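Local coordinates for protein putative solute-binding component of ABC transporter (Clostridium phytofermentans, PDB 4YS6) that probably serves as the carbohydrate-binding component of an ABC transporter, and is seen here holding beta-D-glucopyranose in its ligand pocket, at residues Ile169-Pro174 with Glu209-Ala214; Phe165-Phe170 with Leu199-Gly204; Arg295-Gln300 with Tyr332-Val337. All coordinates share one frame; numbering follows the deposited sequence.

Interaction 1: Ile169-Pro174 with Glu209-Ala214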
ATOM      1  N   ILE A 169      11.401   1.245 -12.207  1.00 13.19           N
ATOM      2  CA  ILE A 169      10.122   1.450 -11.540  1.00 10.84           C
ATOM      3  C   ILE A 169       9.509   0.115 -11.149  1.00 10.88           C
ATOM      4  O   ILE A 169       9.474  -0.797 -11.967  1.00 12.82           O
ATOM      5  CB  ILE A 169       9.136   2.179 -12.461  1.00 11.92           C
ATOM      6  CG1 ILE A 169       9.675   3.536 -12.921  1.00 13.05           C
ATOM      7  CG2 ILE A 169       7.797   2.374 -11.769  1.00 15.45           C
ATOM      8  CD1 ILE A 169       8.986   4.031 -14.185  1.00 16.97           C
ATOM      9  N   PHE A 170       9.055   0.031  -9.902  1.00 11.23           N
ATOM     10  CA  PHE A 170       8.380  -1.164  -9.366  1.00 13.51           C
ATOM     11  C   PHE A 170       7.120  -0.727  -8.662  1.00 13.21           C
ATOM     12  O   PHE A 170       7.214   0.010  -7.676  1.00 14.84           O
ATOM     13  CB  PHE A 170       9.259  -1.911  -8.381  1.00 15.28           C
ATOM     14  CG  PHE A 170      10.417  -2.623  -9.013  1.00 10.54           C
ATOM     15  CD1 PHE A 170      11.479  -1.903  -9.540  1.00 12.45           C
ATOM     16  CD2 PHE A 170      10.448  -4.012  -9.071  1.00 15.19           C
ATOM     17  CE1 PHE A 170      12.533  -2.568 -10.149  1.00 15.01           C
ATOM     18  CE2 PHE A 170      11.508  -4.667  -9.661  1.00 14.87           C
ATOM     19  CZ  PHE A 170      12.542  -3.938 -10.210  1.00 16.43           C
ATOM     20  N   THR A 171       5.953  -1.122  -9.164  1.00 13.16           N
ATOM     21  CA  THR A 171       4.724  -0.840  -8.427  1.00 14.01           C
ATOM     22  C   THR A 171       4.042  -2.149  -7.974  1.00 16.18           C
ATOM     23  O   THR A 171       4.644  -3.236  -7.975  1.00 13.00           O
ATOM     24  CB  THR A 171       3.758   0.076  -9.241  1.00 19.66           C
ATOM     25  OG1 THR A 171       2.751   0.630  -8.368  1.00 16.45           O
ATOM     26  CG2 THR A 171       3.099  -0.666 -10.381  1.00 16.80           C
ATOM     27  N   GLY A 172       2.810  -2.026  -7.502  1.00 12.95           N
ATOM     28  CA  GLY A 172       2.165  -3.116  -6.817  1.00 12.82           C
ATOM     29  C   GLY A 172       1.361  -4.014  -7.723  1.00 13.69           C
ATOM     30  O   GLY A 172       1.531  -4.031  -8.947  1.00 15.00           O
ATOM     31  N   ASP A 173       0.467  -4.780  -7.106  1.00 14.80           N
ATOM     32  CA  ASP A 173      -0.292  -5.784  -7.835  1.00 16.99           C
ATOM     33  C   ASP A 173      -1.347  -5.101  -8.688  1.00 13.25           C
ATOM     34  O   ASP A 173      -2.005  -4.163  -8.227  1.00 16.78           O
ATOM     35  CB  ASP A 173      -0.942  -6.757  -6.873  1.00 17.03           C
ATOM     36  CG  ASP A 173      -1.678  -7.872  -7.588  1.00 19.32           C
ATOM     37  OD1 ASP A 173      -1.025  -8.878  -7.958  1.00 20.25           O
ATOM     38  OD2 ASP A 173      -2.898  -7.719  -7.824  1.00 20.51           O
ATOM     39  N   PRO A 174      -1.536  -5.578  -9.925  1.00 15.90           N
ATOM     40  CA  PRO A 174      -2.512  -4.902 -10.782  1.00 17.11           C
ATOM     41  C   PRO A 174      -3.975  -5.065 -10.330  1.00 18.66           C
ATOM     42  O   PRO A 174      -4.845  -4.370 -10.824  1.00 24.08           O
ATOM     43  CB  PRO A 174      -2.306  -5.560 -12.155  1.00 28.96           C
ATOM     44  CG  PRO A 174      -1.119  -6.431 -12.050  1.00 24.92           C
ATOM     45  CD  PRO A 174      -0.794  -6.652 -10.616  1.00 17.70           C
ATOM     46  N   GLU A 209       1.351  -1.657 -16.537  1.00 16.69           N
ATOM     47  CA  GLU A 209       1.318  -3.096 -16.776  1.00 20.40           C
ATOM     48  C   GLU A 209       2.690  -3.737 -16.722  1.00 23.09           C
ATOM     49  O   GLU A 209       2.820  -4.894 -16.300  1.00 25.11           O
ATOM     50  CB  GLU A 209       0.685  -3.397 -18.141  1.00 37.30           C
ATOM     51  CG  GLU A 209       1.406  -2.722 -19.312  1.00 60.16           C
ATOM     52  CD  GLU A 209       0.776  -3.016 -20.663  1.00 70.56           C
ATOM     53  OE1 GLU A 209      -0.017  -3.980 -20.755  1.00 70.91           O
ATOM     54  OE2 GLU A 209       1.081  -2.280 -21.630  1.00 69.72           O
ATOM     55  N   LYS A 210       3.703  -3.014 -17.191  1.00 17.35           N
ATOM     56  CA  LYS A 210       5.059  -3.554 -17.284  1.00 18.59           C
ATOM     57  C   LYS A 210       5.826  -3.478 -15.949  1.00 20.80           C
ATOM     58  O   LYS A 210       6.782  -4.219 -15.739  1.00 17.84           O
ATOM     59  CB  LYS A 210       5.856  -2.810 -18.347  1.00 16.83           C
ATOM     60  CG  LYS A 210       5.361  -2.983 -19.788  1.00 23.36           C
ATOM     61  CD  LYS A 210       6.392  -2.395 -20.764  1.00 42.74           C
ATOM     62  CE  LYS A 210       5.994  -2.528 -22.241  1.00 58.21           C
ATOM     63  NZ  LYS A 210       4.808  -1.700 -22.617  1.00 61.63           N
ATOM     64  N   VAL A 211       5.435  -2.568 -15.065  1.00 15.65           N
ATOM     65  CA  VAL A 211       6.177  -2.370 -13.815  1.00 15.26           C
ATOM     66  C   VAL A 211       5.467  -2.900 -12.575  1.00 15.24           C
ATOM     67  O   VAL A 211       6.027  -2.862 -11.466  1.00 12.82           O
ATOM     68  CB  VAL A 211       6.500  -0.879 -13.603  1.00 15.35           C
ATOM     69  CG1 VAL A 211       7.366  -0.394 -14.747  1.00 18.48           C
ATOM     70  CG2 VAL A 211       5.246  -0.032 -13.510  1.00 14.45           C
ATOM     71  N   ALA A 212       4.244  -3.395 -12.760  1.00 15.26           N
ATOM     72  CA  ALA A 212       3.456  -3.949 -11.670  1.00 14.97           C
ATOM     73  C   ALA A 212       4.094  -5.222 -11.140  1.00 17.41           C
ATOM     74  O   ALA A 212       4.676  -5.981 -11.888  1.00 21.99           O
ATOM     75  CB  ALA A 212       2.039  -4.242 -12.135  1.00 20.30           C
ATOM     76  N   THR A 213       3.993  -5.433  -9.836  1.00 14.95           N
ATOM     77  CA  THR A 213       4.609  -6.593  -9.189  1.00 15.78           C
ATOM     78  C   THR A 213       3.507  -7.477  -8.628  1.00 14.73           C
ATOM     79  O   THR A 213       2.839  -7.117  -7.667  1.00 13.85           O
ATOM     80  CB  THR A 213       5.576  -6.186  -8.042  1.00 16.23           C
ATOM     81  OG1 THR A 213       6.525  -5.210  -8.502  1.00 16.30           O
ATOM     82  CG2 THR A 213       6.356  -7.421  -7.505  1.00 16.63           C
ATOM     83  N   ALA A 214       3.339  -8.655  -9.216  1.00 15.44           N
ATOM     84  CA  ALA A 214       2.314  -9.588  -8.761  1.00 17.33           C
ATOM     85  C   ALA A 214       2.368  -9.887  -7.255  1.00 18.63           C
ATOM     86  O   ALA A 214       3.428 -10.205  -6.697  1.00 17.64           O
ATOM     87  CB  ALA A 214       2.437 -10.885  -9.552  1.00 22.28           C
TER

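Interaction 2: Phe165-Phe170 with Leu199-Gly204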
ATOM      1  N   PHE A 165      19.532  10.745 -16.129  1.00 15.88           N
ATOM      2  CA  PHE A 165      19.593   9.874 -14.965  1.00 14.69           C
ATOM      3  C   PHE A 165      18.842   8.590 -15.277  1.00 20.56           C
ATOM      4  O   PHE A 165      17.793   8.625 -15.913  1.00 21.30           O
ATOM      5  CB  PHE A 165      18.964  10.508 -13.741  1.00 17.06           C
ATOM      6  CG  PHE A 165      19.579  11.802 -13.333  1.00 19.08           C
ATOM      7  CD1 PHE A 165      20.681  11.811 -12.506  1.00 20.05           C
ATOM      8  CD2 PHE A 165      19.036  13.005 -13.740  1.00 24.65           C
ATOM      9  CE1 PHE A 165      21.248  12.988 -12.109  1.00 18.76           C
ATOM     10  CE2 PHE A 165      19.598  14.201 -13.328  1.00 21.45           C
ATOM     11  CZ  PHE A 165      20.712  14.186 -12.515  1.00 20.24           C
ATOM     12  N   ASN A 166      19.344   7.475 -14.769  1.00 13.87           N
ATOM     13  CA  ASN A 166      18.736   6.171 -15.027  1.00 15.58           C
ATOM     14  C   ASN A 166      17.765   5.812 -13.917  1.00 17.45           C
ATOM     15  O   ASN A 166      18.115   5.828 -12.748  1.00 17.04           O
ATOM     16  CB  ASN A 166      19.810   5.107 -15.167  1.00 19.44           C
ATOM     17  CG  ASN A 166      20.640   5.294 -16.416  1.00 22.67           C
ATOM     18  OD1 ASN A 166      21.862   5.451 -16.353  1.00 26.26           O
ATOM     19  ND2 ASN A 166      19.977   5.318 -17.559  1.00 25.53           N
ATOM     20  N   LEU A 167      16.548   5.456 -14.319  1.00 13.43           N
ATOM     21  CA  LEU A 167      15.448   5.145 -13.418  1.00 12.98           C
ATOM     22  C   LEU A 167      14.902   3.759 -13.702  1.00 15.59           C
ATOM     23  O   LEU A 167      14.820   3.380 -14.862  1.00 15.04           O
ATOM     24  CB  LEU A 167      14.329   6.167 -13.619  1.00 15.03           C
ATOM     25  CG  LEU A 167      13.005   5.942 -12.869  1.00 14.86           C
ATOM     26  CD1 LEU A 167      13.184   6.233 -11.422  1.00 15.11           C
ATOM     27  CD2 LEU A 167      11.888   6.796 -13.443  1.00 16.89           C
ATOM     28  N   GLU A 168      14.547   3.004 -12.671  1.00 13.21           N
ATOM     29  CA  GLU A 168      13.662   1.846 -12.861  1.00 13.72           C
ATOM     30  C   GLU A 168      12.481   1.964 -11.908  1.00 14.88           C
ATOM     31  O   GLU A 168      12.541   2.686 -10.923  1.00 12.09           O
ATOM     32  CB  GLU A 168      14.409   0.525 -12.667  1.00 15.92           C
ATOM     33  CG  GLU A 168      15.583   0.312 -13.671  1.00 16.65           C
ATOM     34  CD  GLU A 168      15.133   0.053 -15.109  1.00 17.01           C
ATOM     35  OE1 GLU A 168      13.978  -0.372 -15.316  1.00 17.35           O
ATOM     36  OE2 GLU A 168      15.947   0.252 -16.036  1.00 15.96           O
ATOM     37  N   ILE A 169      11.401   1.245 -12.207  1.00 13.19           N
ATOM     38  CA  ILE A 169      10.122   1.450 -11.540  1.00 10.84           C
ATOM     39  C   ILE A 169       9.509   0.115 -11.149  1.00 10.88           C
ATOM     40  O   ILE A 169       9.474  -0.797 -11.967  1.00 12.82           O
ATOM     41  CB  ILE A 169       9.136   2.179 -12.461  1.00 11.92           C
ATOM     42  CG1 ILE A 169       9.675   3.536 -12.921  1.00 13.05           C
ATOM     43  CG2 ILE A 169       7.797   2.374 -11.769  1.00 15.45           C
ATOM     44  CD1 ILE A 169       8.986   4.031 -14.185  1.00 16.97           C
ATOM     45  N   PHE A 170       9.055   0.031  -9.902  1.00 11.23           N
ATOM     46  CA  PHE A 170       8.380  -1.164  -9.366  1.00 13.51           C
ATOM     47  C   PHE A 170       7.120  -0.727  -8.662  1.00 13.21           C
ATOM     48  O   PHE A 170       7.214   0.010  -7.676  1.00 14.84           O
ATOM     49  CB  PHE A 170       9.259  -1.911  -8.381  1.00 15.28           C
ATOM     50  CG  PHE A 170      10.417  -2.623  -9.013  1.00 10.54           C
ATOM     51  CD1 PHE A 170      11.479  -1.903  -9.540  1.00 12.45           C
ATOM     52  CD2 PHE A 170      10.448  -4.012  -9.071  1.00 15.19           C
ATOM     53  CE1 PHE A 170      12.533  -2.568 -10.149  1.00 15.01           C
ATOM     54  CE2 PHE A 170      11.508  -4.667  -9.661  1.00 14.87           C
ATOM     55  CZ  PHE A 170      12.542  -3.938 -10.210  1.00 16.43           C
ATOM     56  N   LEU A 199      15.089  11.680 -17.518  1.00 18.32           N
ATOM     57  CA  LEU A 199      15.065  10.337 -16.925  1.00 15.30           C
ATOM     58  C   LEU A 199      14.984   9.289 -18.027  1.00 22.69           C
ATOM     59  O   LEU A 199      14.160   9.391 -18.943  1.00 25.50           O
ATOM     60  CB  LEU A 199      13.877  10.166 -15.998  1.00 18.42           C
ATOM     61  CG  LEU A 199      13.855  11.123 -14.826  1.00 16.04           C
ATOM     62  CD1 LEU A 199      12.523  10.962 -14.099  1.00 18.00           C
ATOM     63  CD2 LEU A 199      15.007  10.828 -13.893  1.00 19.44           C
ATOM     64  N   VAL A 200      15.858   8.299 -17.929  1.00 16.64           N
ATOM     65  CA  VAL A 200      15.938   7.213 -18.890  1.00 18.00           C
ATOM     66  C   VAL A 200      15.675   5.914 -18.176  1.00 22.72           C
ATOM     67  O   VAL A 200      16.342   5.595 -17.194  1.00 22.08           O
ATOM     68  CB  VAL A 200      17.306   7.148 -19.538  1.00 20.78           C
ATOM     69  CG1 VAL A 200      17.469   5.849 -20.331  1.00 30.10           C
ATOM     70  CG2 VAL A 200      17.511   8.367 -20.429  1.00 28.60           C
ATOM     71  N   VAL A 201      14.720   5.148 -18.674  1.00 19.04           N
ATOM     72  CA  VAL A 201      14.437   3.846 -18.072  1.00 16.38           C
ATOM     73  C   VAL A 201      15.070   2.808 -18.982  1.00 22.51           C
ATOM     74  O   VAL A 201      14.525   2.495 -20.048  1.00 17.73           O
ATOM     75  CB  VAL A 201      12.925   3.622 -17.895  1.00 16.86           C
ATOM     76  CG1 VAL A 201      12.654   2.252 -17.311  1.00 17.26           C
ATOM     77  CG2 VAL A 201      12.330   4.691 -16.985  1.00 23.29           C
ATOM     78  N   LYS A 202      16.248   2.300 -18.608  1.00 18.74           N
ATOM     79  CA  LYS A 202      17.017   1.476 -19.537  1.00 19.04           C
ATOM     80  C   LYS A 202      16.293   0.184 -19.937  1.00 21.28           C
ATOM     81  O   LYS A 202      16.429  -0.277 -21.070  1.00 22.82           O
ATOM     82  CB  LYS A 202      18.398   1.111 -18.966  1.00 26.33           C
ATOM     83  CG  LYS A 202      19.368   2.270 -18.867  1.00 31.12           C
ATOM     84  CD  LYS A 202      20.668   2.008 -19.639  1.00 41.83           C
ATOM     85  CE  LYS A 202      21.349   0.712 -19.213  1.00 47.95           C
ATOM     86  NZ  LYS A 202      22.615   0.373 -19.948  1.00 44.59           N
ATOM     87  N   SER A 203      15.539  -0.399 -19.008  1.00 18.78           N
ATOM     88  CA  SER A 203      14.749  -1.609 -19.292  1.00 21.96           C
ATOM     89  C   SER A 203      13.591  -1.361 -20.258  1.00 21.33           C
ATOM     90  O   SER A 203      13.017  -2.316 -20.825  1.00 23.88           O
ATOM     91  CB  SER A 203      14.189  -2.193 -18.001  1.00 19.90           C
ATOM     92  OG  SER A 203      13.130  -1.401 -17.508  1.00 19.05           O
ATOM     93  N   GLY A 204      13.222  -0.095 -20.423  1.00 20.12           N
ATOM     94  CA  GLY A 204      12.074   0.282 -21.238  1.00 18.77           C
ATOM     95  C   GLY A 204      10.710   0.065 -20.580  1.00 18.56           C
ATOM     96  O   GLY A 204       9.679   0.360 -21.180  1.00 21.26           O
TER

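Interaction 3: Arg295-Gln300 with Tyr332-Val337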
ATOM      1  N   ARG A 295      -2.966   2.244  13.269  1.00 13.52           N
ATOM      2  CA  ARG A 295      -3.815   2.401  14.434  1.00 13.96           C
ATOM      3  C   ARG A 295      -4.849   3.491  14.174  1.00 15.26           C
ATOM      4  O   ARG A 295      -5.999   3.420  14.638  1.00 17.73           O
ATOM      5  CB  ARG A 295      -2.982   2.760  15.658  1.00 15.18           C
ATOM      6  CG  ARG A 295      -1.934   1.761  16.005  1.00 17.89           C
ATOM      7  CD  ARG A 295      -1.064   2.306  17.115  1.00 21.78           C
ATOM      8  NE  ARG A 295      -0.296   3.453  16.629  1.00 17.18           N
ATOM      9  CZ  ARG A 295       0.638   4.071  17.337  1.00 20.05           C
ATOM     10  NH1 ARG A 295       0.911   3.666  18.558  1.00 19.49           N
ATOM     11  NH2 ARG A 295       1.286   5.091  16.815  1.00 19.36           N
ATOM     12  N   THR A 296      -4.415   4.522  13.449  1.00 13.69           N
ATOM     13  CA  THR A 296      -5.274   5.649  13.100  1.00 15.07           C
ATOM     14  C   THR A 296      -6.337   5.239  12.112  1.00 15.97           C
ATOM     15  O   THR A 296      -7.504   5.622  12.236  1.00 16.97           O
ATOM     16  CB  THR A 296      -4.455   6.795  12.489  1.00 23.93           C
ATOM     17  OG1 THR A 296      -3.464   7.200  13.436  1.00 27.36           O
ATOM     18  CG2 THR A 296      -5.346   7.985  12.149  1.00 30.20           C
ATOM     19  N   LEU A 297      -5.921   4.481  11.107  1.00 14.22           N
ATOM     20  CA  LEU A 297      -6.870   3.967  10.123  1.00 16.57           C
ATOM     21  C   LEU A 297      -7.919   3.106  10.825  1.00 14.53           C
ATOM     22  O   LEU A 297      -9.122   3.278  10.594  1.00 14.46           O
ATOM     23  CB  LEU A 297      -6.149   3.171   9.035  1.00 13.88           C
ATOM     24  CG  LEU A 297      -7.027   2.580   7.933  1.00 17.04           C
ATOM     25  CD1 LEU A 297      -7.868   3.641   7.289  1.00 19.54           C
ATOM     26  CD2 LEU A 297      -6.136   1.901   6.883  1.00 17.71           C
ATOM     27  N   ALA A 298      -7.476   2.196  11.692  1.00 13.19           N
ATOM     28  CA  ALA A 298      -8.398   1.340  12.429  1.00 13.53           C
ATOM     29  C   ALA A 298      -9.356   2.175  13.268  1.00 13.88           C
ATOM     30  O   ALA A 298     -10.550   1.878  13.317  1.00 15.69           O
ATOM     31  CB  ALA A 298      -7.661   0.351  13.296  1.00 15.68           C
ATOM     32  N   SER A 299      -8.851   3.231  13.898  1.00 16.33           N
ATOM     33  CA  SER A 299      -9.694   4.106  14.703  1.00 14.66           C
ATOM     34  C   SER A 299     -10.803   4.739  13.868  1.00 17.86           C
ATOM     35  O   SER A 299     -11.956   4.821  14.303  1.00 16.28           O
ATOM     36  CB  SER A 299      -8.843   5.198  15.368  1.00 19.49           C
ATOM     37  OG  SER A 299      -9.691   6.055  16.117  1.00 28.57           O
ATOM     38  N   GLN A 300     -10.465   5.160  12.657  1.00 16.16           N
ATOM     39  CA  GLN A 300     -11.431   5.805  11.785  1.00 16.09           C
ATOM     40  C   GLN A 300     -12.476   4.787  11.345  1.00 15.17           C
ATOM     41  O   GLN A 300     -13.674   5.095  11.287  1.00 15.26           O
ATOM     42  CB  GLN A 300     -10.749   6.432  10.578  1.00 17.24           C
ATOM     43  CG  GLN A 300      -9.948   7.655  10.923  1.00 17.77           C
ATOM     44  CD  GLN A 300     -10.788   8.701  11.639  1.00 24.14           C
ATOM     45  OE1 GLN A 300     -10.551   9.015  12.803  1.00 29.91           O
ATOM     46  NE2 GLN A 300     -11.787   9.218  10.955  1.00 24.39           N
ATOM     47  N   TYR A 332     -12.909   8.199   3.794  1.00 12.11           N
ATOM     48  CA  TYR A 332     -12.081   8.943   4.736  1.00 12.19           C
ATOM     49  C   TYR A 332     -10.643   8.659   4.390  1.00 15.04           C
ATOM     50  O   TYR A 332     -10.225   7.503   4.400  1.00 14.94           O
ATOM     51  CB  TYR A 332     -12.353   8.585   6.187  1.00 14.01           C
ATOM     52  CG  TYR A 332     -11.712   9.576   7.111  1.00 13.97           C
ATOM     53  CD1 TYR A 332     -10.367   9.487   7.429  1.00 18.17           C
ATOM     54  CD2 TYR A 332     -12.433  10.637   7.607  1.00 16.22           C
ATOM     55  CE1 TYR A 332      -9.759  10.431   8.252  1.00 22.20           C
ATOM     56  CE2 TYR A 332     -11.835  11.589   8.430  1.00 19.12           C
ATOM     57  CZ  TYR A 332     -10.500  11.468   8.740  1.00 23.84           C
ATOM     58  OH  TYR A 332      -9.910  12.404   9.556  1.00 31.60           O
ATOM     59  N   LEU A 333      -9.912   9.723   4.075  1.00 14.12           N
ATOM     60  CA  LEU A 333      -8.497   9.641   3.716  1.00 14.85           C
ATOM     61  C   LEU A 333      -7.635  10.169   4.860  1.00 17.40           C
ATOM     62  O   LEU A 333      -7.710  11.359   5.196  1.00 15.93           O
ATOM     63  CB  LEU A 333      -8.219  10.453   2.462  1.00 11.81           C
ATOM     64  CG  LEU A 333      -8.493   9.838   1.087  1.00 22.20           C
ATOM     65  CD1 LEU A 333      -9.816   9.136   1.002  1.00 24.93           C
ATOM     66  CD2 LEU A 333      -8.375  10.903  -0.012  1.00 20.90           C
ATOM     67  N   CYS A 334      -6.866   9.278   5.474  1.00 16.69           N
ATOM     68  CA  CYS A 334      -5.894   9.670   6.492  1.00 17.61           C
ATOM     69  C   CYS A 334      -4.608  10.183   5.832  1.00 18.97           C
ATOM     70  O   CYS A 334      -4.289   9.854   4.686  1.00 15.51           O
ATOM     71  CB  CYS A 334      -5.563   8.506   7.416  1.00 19.20           C
ATOM     72  SG  CYS A 334      -6.974   7.678   8.265  1.00 33.38           S
ATOM     73  N   GLU A 335      -3.829  10.952   6.585  1.00 19.31           N
ATOM     74  CA  GLU A 335      -2.626  11.583   6.043  1.00 19.37           C
ATOM     75  C   GLU A 335      -1.373  10.700   6.181  1.00 17.24           C
ATOM     76  O   GLU A 335      -1.058  10.220   7.275  1.00 21.84           O
ATOM     77  CB  GLU A 335      -2.382  12.922   6.748  1.00 39.59           C
ATOM     78  CG  GLU A 335      -1.346  13.791   6.051  1.00 57.62           C
ATOM     79  CD  GLU A 335      -1.178  15.147   6.709  1.00 75.45           C
ATOM     80  OE1 GLU A 335      -0.923  15.189   7.932  1.00 83.78           O
ATOM     81  OE2 GLU A 335      -1.306  16.171   6.005  1.00 79.53           O
ATOM     82  N   PRO A 336      -0.687  10.434   5.058  1.00 17.11           N
ATOM     83  CA  PRO A 336       0.569   9.677   5.112  1.00 16.35           C
ATOM     84  C   PRO A 336       1.704  10.626   5.453  1.00 17.02           C
ATOM     85  O   PRO A 336       1.592  11.829   5.167  1.00 19.31           O
ATOM     86  CB  PRO A 336       0.685   9.100   3.701  1.00 21.87           C
ATOM     87  CG  PRO A 336       0.046  10.131   2.841  1.00 23.01           C
ATOM     88  CD  PRO A 336      -1.056  10.754   3.669  1.00 14.29           C
ATOM     89  N   VAL A 337       2.764  10.116   6.080  1.00 12.93           N
ATOM     90  CA  VAL A 337       3.830  10.976   6.594  1.00 13.72           C
ATOM     91  C   VAL A 337       5.169  10.530   6.052  1.00 14.52           C
ATOM     92  O   VAL A 337       5.511   9.351   6.109  1.00 14.89           O
ATOM     93  CB  VAL A 337       3.867  10.952   8.151  1.00 19.80           C
ATOM     94  CG1 VAL A 337       4.993  11.815   8.685  1.00 26.05           C
ATOM     95  CG2 VAL A 337       2.531  11.432   8.708  1.00 22.40           C
TER

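Interaction 1: Ile169-Pro174 with Glu209-Ala214
Val-211 lies against Ile-169 and Thr-171, and this is the tightly packed half of the contact. Its CG1 sits 3.9 Å from Ile-169 CB, while CG2, held between the backbone N and the carbonyl carbon (CG1 at chi1 -61°), meets both Ile-169 CG2 and Thr-171 CG2. A short branched residue suits the site, because both methyls find a partner while the backbone stays close enough to bond: Thr-171 N gives its hydrogen to Val-211 O at 2.9 Å. Thr-171 is used on both branches, its CG2 3.5 Å from Ala-212 CA and its OG1 hydrogen-bonded to Ser-245. In the periplasmic binding protein fold this is the C-terminal end of a parallel strand, where sugar-pocket loops begin; strand 165-170 runs out here beside the chain that leaves helix 208-211 at Ala-212. Thr-213 continues the polar seam. Its OG1 donates to Thr-171 O at 2.8 Å, nearly in line with the carbonyl bond, and lies near the plane of the Phe-170 ring at its edge. Thr-213 N donates to Gly-172 O at 3.0 Å in a bent bond of 142°. Toward solvent the contact becomes loose. The exposed Pro-174 touches with its ring alone, CG 3.8 Å from Ala-212 CB, and Ala-214, also exposed, meets Asp-173 OD1 through its backbone, CA at 3.5 Å. The Asp-173 carboxylate is directed to backbone N-H groups, OD1 accepting from Gly-215 and OD2 from Gly-175.

Interaction 2: Phe165-Phe170 with Leu199-Gly204
Glu-168 reaches across to Ser-203 and is best followed outward from its backbone. CB begins a chain whose CG stands beside the backbone N, and a bend at chi2 (-70°) swings the carboxylate toward the turn of the other segment. CD comes 3.4 Å from Ser-203 OG. At the tip the two oxygens share the work: OE1 accepts from Ser-203 OG at 2.6 Å and OE2 from Ser-203 N at 3.1 Å, each through its syn lone pair. OE1 also lies against Val-201 CG1, and OE2 takes a further hydrogen bond involving Tyr-233 OH. A carboxylate suits this place because its paired acceptors match the hydroxyl and N-H of one serine, here in the type I turn from Val-201 to Gly-204. Strands 165-170 and 199-200 are parallel neighbours, joined by helix 177-195 in a beta-alpha-beta crossover, with 199-200 as the outermost strand of its sheet within the chain. Val-200 straddles the backbone of its neighbour, its N donating to Phe-165 O at 2.8 Å and its O accepting from Leu-167 N at 2.9 Å. Apolar residues fill in around this ladder. On the face that carries Phe-165 and Leu-199, Leu-199 CD2 packs on Phe-165 CB; Leu-167, two residues along the strand, adds its CD2, 4.1 Å from Val-201 CG2 and slightly farther from Leu-199 CD1.

Interaction 3: Arg295-Gln300 with Tyr332-Val337
Gln-300 lays its amide over Tyr-332 where helix 294-309 packs on strand 331-339, an alpha/beta layer contact of the periplasmic binding protein fold. The segment axes are nearly antiparallel, at 161°, and pass 9.5 Å apart, so side chains make the contact. Its apolar part centres on Cys-334, whose SG meets three residues of the helix: Gln-300 CG at 4.0 Å, Leu-297 CD1 at 4.2 Å and Thr-296 CG2 at 4.2 Å. A small side chain suits this place, because SG comes within 4.2 Å of the helix backbone at Leu-297 CA. Leu-297 extends past it to Ala-137 and Phe-139 of strand 135-139, bulk that suits a buried position. The amide-aromatic part belongs to Gln-300, a residue whose CG and CD can lie along a ring while its polar end serves two partners. A bend at chi2 (-55°) turns the chain over the tyrosine, while OE1 is hydrogen-bonded to Lys-303 NZ. Amide and ring planes are inclined by 37°, and NE2 stands 3.3 Å above the Tyr-332 ring plane, over its centre, with CZ its nearest ring atom.

Interactions 1 and 2 lie along one strand, 165-170: interaction 2 pairs its beginning with the neighbouring strand 199-200, and interaction 1 takes up its end. Ile-169 touches the partner segment in both, whereas Phe-170, also in both ranges, makes contact only in interaction 1. Their centres are 14 Å apart. Interaction 3 belongs to the other, mixed sheet, on the opposite side of the chain's centre, its centre 25 Å from that of interaction 1 and 32 Å from that of interaction 2. The bound glucose lies between interactions 1 and 3, about 7 Å from Gly-172 and about 8 Å from the side chain of Leu-297, which touches the pocket residues Arg-50 and Asp-124; interaction 2 lies farther back.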